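Local coordinates for protein exonuclease (Laribacter hongkongensis, PDB 3SYY) that digests double-stranded DNA as an alkaline exonuclease with strict 5'-to-3' polarity and carries two magnesium ions in a PD-(D/E)XK-type nuclease fold, at residues 12-18 / 96-100; 21-25 / 35-39. One frame throughout, in Å; residues are numbered along the deposited sequence.

Contact 1: residues 12-18 / 96-100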
loop_
_atom_site.group_PDB
_atom_site.type_symbol
_atom_site.label_atom_id
_atom_site.label_comp_id
_atom_site.label_asym_id
_atom_site.label_seq_id
_atom_site.Cartn_x
_atom_site.Cartn_y
_atom_site.Cartn_z
ATOM N N ARG A 12 26.508 -3.306 -7.618
ATOM C CA ARG A 12 25.820 -3.256 -6.329
ATOM C C ARG A 12 25.310 -4.629 -5.841
ATOM O O ARG A 12 25.019 -4.794 -4.648
ATOM C CB ARG A 12 24.661 -2.255 -6.432
ATOM C CG ARG A 12 25.194 -0.855 -6.623
ATOM C CD ARG A 12 24.142 0.241 -6.886
ATOM N NE ARG A 12 24.818 1.561 -6.929
ATOM C CZ ARG A 12 25.676 1.948 -7.889
ATOM N NH1 ARG A 12 26.239 3.153 -7.839
ATOM N NH2 ARG A 12 25.980 1.144 -8.906
ATOM N N LEU A 13 25.206 -5.586 -6.759
ATOM C CA LEU A 13 24.637 -6.926 -6.454
ATOM C C LEU A 13 25.275 -7.624 -5.248
ATOM O O LEU A 13 26.486 -7.763 -5.171
ATOM C CB LEU A 13 24.672 -7.853 -7.692
ATOM C CG LEU A 13 23.938 -9.207 -7.509
ATOM C CD1 LEU A 13 22.465 -9.014 -7.613
ATOM C CD2 LEU A 13 24.417 -10.219 -8.582
ATOM N N GLY A 14 24.463 -8.011 -4.270
ATOM C CA GLY A 14 24.977 -8.706 -3.110
ATOM C C GLY A 14 25.741 -7.871 -2.094
ATOM O O GLY A 14 26.179 -8.400 -1.091
ATOM N N LYS A 15 25.881 -6.560 -2.323
ATOM C CA LYS A 15 26.690 -5.717 -1.412
ATOM C C LYS A 15 25.826 -4.919 -0.462
ATOM O O LYS A 15 24.709 -4.535 -0.800
ATOM C CB LYS A 15 27.580 -4.745 -2.198
ATOM C CG LYS A 15 28.651 -5.416 -3.040
ATOM C CD LYS A 15 29.509 -4.366 -3.780
ATOM C CE LYS A 15 30.566 -5.023 -4.583
ATOM N NZ LYS A 15 31.203 -4.025 -5.492
ATOM N N VAL A 16 26.334 -4.694 0.747
ATOM C CA VAL A 16 25.789 -3.705 1.629
ATOM C C VAL A 16 26.148 -2.331 1.024
ATOM O O VAL A 16 27.304 -2.097 0.669
ATOM C CB VAL A 16 26.355 -3.829 3.028
ATOM C CG1 VAL A 16 25.887 -2.667 3.913
ATOM C CG2 VAL A 16 25.908 -5.171 3.645
ATOM N N THR A 17 25.152 -1.456 0.869
ATOM C CA THR A 17 25.452 -0.126 0.330
ATOM C C THR A 17 25.209 0.942 1.390
ATOM O O THR A 17 24.463 0.744 2.354
ATOM C CB THR A 17 24.652 0.193 -0.940
ATOM O OG1 THR A 17 23.247 0.023 -0.656
ATOM C CG2 THR A 17 25.065 -0.709 -2.106
ATOM N N ALA A 18 25.855 2.092 1.215
ATOM C CA ALA A 18 25.728 3.186 2.177
ATOM C C ALA A 18 24.239 3.575 2.411
ATOM O O ALA A 18 23.845 3.878 3.519
ATOM C CB ALA A 18 26.511 4.434 1.647
ATOM N N GLY A 96 32.537 -6.589 0.001
ATOM C CA GLY A 96 31.069 -6.656 -0.165
ATOM C C GLY A 96 30.347 -5.434 0.403
ATOM O O GLY A 96 29.193 -5.527 0.849
ATOM N N PHE A 97 31.039 -4.286 0.398
ATOM C CA PHE A 97 30.536 -3.060 1.046
ATOM C C PHE A 97 31.022 -1.871 0.232
ATOM O O PHE A 97 32.215 -1.786 -0.114
ATOM C CB PHE A 97 31.073 -3.012 2.471
ATOM C CG PHE A 97 30.601 -1.843 3.362
ATOM C CD1 PHE A 97 31.454 -1.398 4.390
ATOM C CD2 PHE A 97 29.336 -1.245 3.253
ATOM C CE1 PHE A 97 31.087 -0.370 5.291
ATOM C CE2 PHE A 97 28.943 -0.217 4.143
ATOM C CZ PHE A 97 29.792 0.229 5.172
ATOM N N GLY A 98 30.100 -0.959 -0.062
ATOM C CA GLY A 98 30.435 0.149 -0.922
ATOM C C GLY A 98 29.493 1.318 -0.786
ATOM O O GLY A 98 28.483 1.265 -0.053
ATOM N N ALA A 99 29.831 2.400 -1.492
ATOM C CA ALA A 99 29.051 3.643 -1.338
ATOM C C ALA A 99 29.020 4.376 -2.658
ATOM O O ALA A 99 29.988 4.329 -3.425
ATOM C CB ALA A 99 29.664 4.556 -0.243
ATOM N N SER A 100 27.909 5.074 -2.910
ATOM C CA SER A 100 27.756 5.749 -4.152
ATOM C C SER A 100 27.411 7.233 -3.882
ATOM O O SER A 100 26.230 7.624 -3.954
ATOM C CB SER A 100 26.650 5.064 -4.944
ATOM O OG SER A 100 26.647 5.562 -6.258
#
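This is a parallel beta-strand pairing in the small mixed sheet of a lambda-exonuclease-like PD-(D/E)XK fold: strand 16-17 forms one edge and strand 97-99 the middle, hydrogen-bonded on its other side to strand 89-90. The register is in step, with CA-CA distances of 4.8 Å for Val16-Phe97 and 5.1 Å for Thr17-Gly98. Gly96 and Gly98 bracket Val16 in the usual parallel pattern: Val16 N donates to Gly96 O (3.0 Å) and Gly98 N to Val16 O (3.1 Å), while the continuation from Ala18 N to Gly98 O (3.0 Å) is weak, its N-H...O angle being 129°. Val16 and Phe97 project from the same face, where Val16 CG1 lies 3.8 Å from Phe97 CD2, and both pack against helix 174-205. A type II turn from Arg12 to Lys15, closed by Lys15 N to Arg12 O at 3.0 Å and with Gly14 at positive phi (74°), leads into the edge strand; the Lys15 amine then reaches out to a salt bridge with Asp90. The pairing ends beside the metal site, since Ser100 is a magnesium-site residue. There Arg12, whose guanidinium also bonds Trp8 O, donates from NH1 to Ser100 OG at 2.9 Å.

Contact 2: residues 21-25 / 35-39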
loop_
_atom_site.group_PDB
_atom_site.type_symbol
_atom_site.label_atom_id
_atom_site.label_comp_id
_atom_site.label_asym_id
_atom_site.label_seq_id
_atom_site.Cartn_x
_atom_site.Cartn_y
_atom_site.Cartn_z
ATOM N N VAL A 21 22.728 1.377 5.130
ATOM C CA VAL A 21 23.402 1.142 6.403
ATOM C C VAL A 21 22.474 1.344 7.582
ATOM O O VAL A 21 22.559 0.620 8.592
ATOM C CB VAL A 21 24.712 1.965 6.532
ATOM C CG1 VAL A 21 25.184 1.974 7.955
ATOM C CG2 VAL A 21 25.763 1.343 5.677
ATOM N N ALA A 22 21.562 2.318 7.490
ATOM C CA ALA A 22 20.634 2.508 8.596
ATOM C C ALA A 22 19.776 1.233 8.873
ATOM O O ALA A 22 19.462 0.927 10.022
ATOM C CB ALA A 22 19.711 3.717 8.341
ATOM N N ASP A 23 19.408 0.510 7.825
ATOM C CA ASP A 23 18.673 -0.758 8.007
ATOM C C ASP A 23 19.534 -1.817 8.712
ATOM O O ASP A 23 19.019 -2.596 9.538
ATOM C CB ASP A 23 18.188 -1.250 6.673
ATOM C CG ASP A 23 17.044 -0.397 6.145
ATOM O OD1 ASP A 23 16.409 0.279 6.969
ATOM O OD2 ASP A 23 16.810 -0.395 4.934
ATOM N N VAL A 24 20.815 -1.850 8.366
ATOM C CA VAL A 24 21.759 -2.720 9.056
ATOM C C VAL A 24 21.779 -2.443 10.561
ATOM O O VAL A 24 21.639 -3.369 11.346
ATOM C CB VAL A 24 23.143 -2.638 8.449
ATOM C CG1 VAL A 24 24.179 -3.459 9.250
ATOM C CG2 VAL A 24 23.117 -3.144 7.003
ATOM N N MET A 25 21.874 -1.171 10.961
ATOM C CA MET A 25 22.203 -0.810 12.339
ATOM C C MET A 25 21.039 -0.543 13.285
ATOM O O MET A 25 21.247 -0.381 14.482
ATOM C CB MET A 25 23.096 0.433 12.340
ATOM C CG MET A 25 24.408 0.194 11.674
ATOM S SD MET A 25 25.317 1.710 11.720
ATOM C CE MET A 25 25.667 1.873 13.481
ATOM N N SER A 35 13.900 -4.442 9.851
ATOM C CA SER A 35 14.591 -3.901 8.689
ATOM C C SER A 35 15.971 -4.555 8.492
ATOM O O SER A 35 16.411 -4.690 7.376
ATOM C CB SER A 35 14.733 -2.374 8.769
ATOM O OG SER A 35 15.488 -2.079 9.922
ATOM N N ARG A 36 16.647 -4.926 9.565
ATOM C CA ARG A 36 17.968 -5.590 9.412
ATOM C C ARG A 36 17.795 -6.977 8.799
ATOM O O ARG A 36 18.452 -7.351 7.827
ATOM C CB ARG A 36 18.690 -5.695 10.747
ATOM C CG ARG A 36 20.169 -6.226 10.650
ATOM C CD ARG A 36 20.664 -6.520 12.048
ATOM N NE ARG A 36 22.112 -6.758 12.098
ATOM C CZ ARG A 36 22.684 -7.966 11.960
ATOM N NH1 ARG A 36 24.002 -8.104 12.068
ATOM N NH2 ARG A 36 21.933 -9.043 11.757
ATOM N N GLN A 37 16.882 -7.748 9.369
ATOM C CA GLN A 37 16.580 -9.068 8.801
ATOM C C GLN A 37 16.018 -9.042 7.399
ATOM O O GLN A 37 16.362 -9.894 6.568
ATOM C CB GLN A 37 15.719 -9.885 9.792
ATOM C CG GLN A 37 16.515 -10.092 11.142
ATOM C CD GLN A 37 18.088 -10.379 10.943
ATOM O OE1 GLN A 37 18.487 -11.369 10.246
ATOM N NE2 GLN A 37 18.972 -9.507 11.566
ATOM N N ASN A 38 15.151 -8.066 7.091
ATOM C CA ASN A 38 14.623 -7.964 5.714
ATOM C C ASN A 38 15.706 -7.619 4.698
ATOM O O ASN A 38 15.711 -8.143 3.599
ATOM C CB ASN A 38 13.476 -6.919 5.627
ATOM C CG ASN A 38 12.247 -7.352 6.402
ATOM O OD1 ASN A 38 12.019 -8.549 6.583
ATOM N ND2 ASN A 38 11.465 -6.386 6.890
ATOM N N TYR A 39 16.633 -6.733 5.067
ATOM C CA TYR A 39 17.757 -6.422 4.162
ATOM C C TYR A 39 18.652 -7.653 4.004
ATOM O O TYR A 39 19.086 -7.955 2.926
ATOM C CB TYR A 39 18.578 -5.254 4.749
ATOM C CG TYR A 39 19.627 -4.685 3.824
ATOM C CD1 TYR A 39 19.401 -4.595 2.459
ATOM C CD2 TYR A 39 20.840 -4.210 4.333
ATOM C CE1 TYR A 39 20.374 -4.043 1.607
ATOM C CE2 TYR A 39 21.793 -3.668 3.494
ATOM C CZ TYR A 39 21.578 -3.583 2.171
ATOM O OH TYR A 39 22.544 -3.046 1.354
HETATM O O HOH W 1 15.513 1.106 9.699
#
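Van der Waals packing dominates this helix-helix contact, in which the short helix 21-25 meets the start of helix 34-49. The segment axes approach to 7.7 Å at 119° between their N-to-C directions, and the closest CA pair is Val24-Arg36 at 4.8 Å. Apolar contact comes from Val24 CG2, 3.7 Å from Tyr39 CD2 and near the plane of the ring, so the valine methyl meets its edge. Val24 and Arg36 both also touch Phe187 of helix 174-205. Backbone oxygens form a second group: Val24 O lies 3.3 Å from the side-chain atom Arg36 CG, while Asp23 O meets the Arg36 backbone, 3.2 Å from Arg36 CA. Asp23 O is also 3.3 Å from Arg36 N, but the angle is too poor for a hydrogen bond. Polar linkage is indirect, through a water that donates to Asp23 OD1 at 3.0 Å and is hydrogen-bonded to Ser35 OG at 3.2 Å. The stronger polar partners lie outside the two segments: Asp23 pairs with Arg20, Arg36 with Glu190 and Tyr39 OH with Thr17 N. The helices are therefore joined directly by close packing, with water as the hydrogen-bonding intermediary, while Arg36 ties helix 34-49 to helix 174-205 and the Asp23-Arg20 pair stays local.

Overall arrangement
Both contacts are partly buried, but the centre of contact 1 is closer to the centre of the chain (about 9 Å, against about 13 Å for the centre of contact 2), and their own centres lie 13 Å apart. Strand 16-17 runs on into helix 21-25, so the two share a continuous piece of chain, and Tyr39 OH joins them again by a probable hydrogen bond from Thr17 N (3.1 Å). Phe97 CE2 packs on Val21 CG2 at 3.9 Å, and helix 174-205 touches both contacts. Their chemistry differs: direct backbone hydrogen bonds define contact 1, whereas contact 2 relies on packing and a water. Contact 1 also includes metal-site residue Ser100, whose side chain is about 11 Å from that of Tyr39.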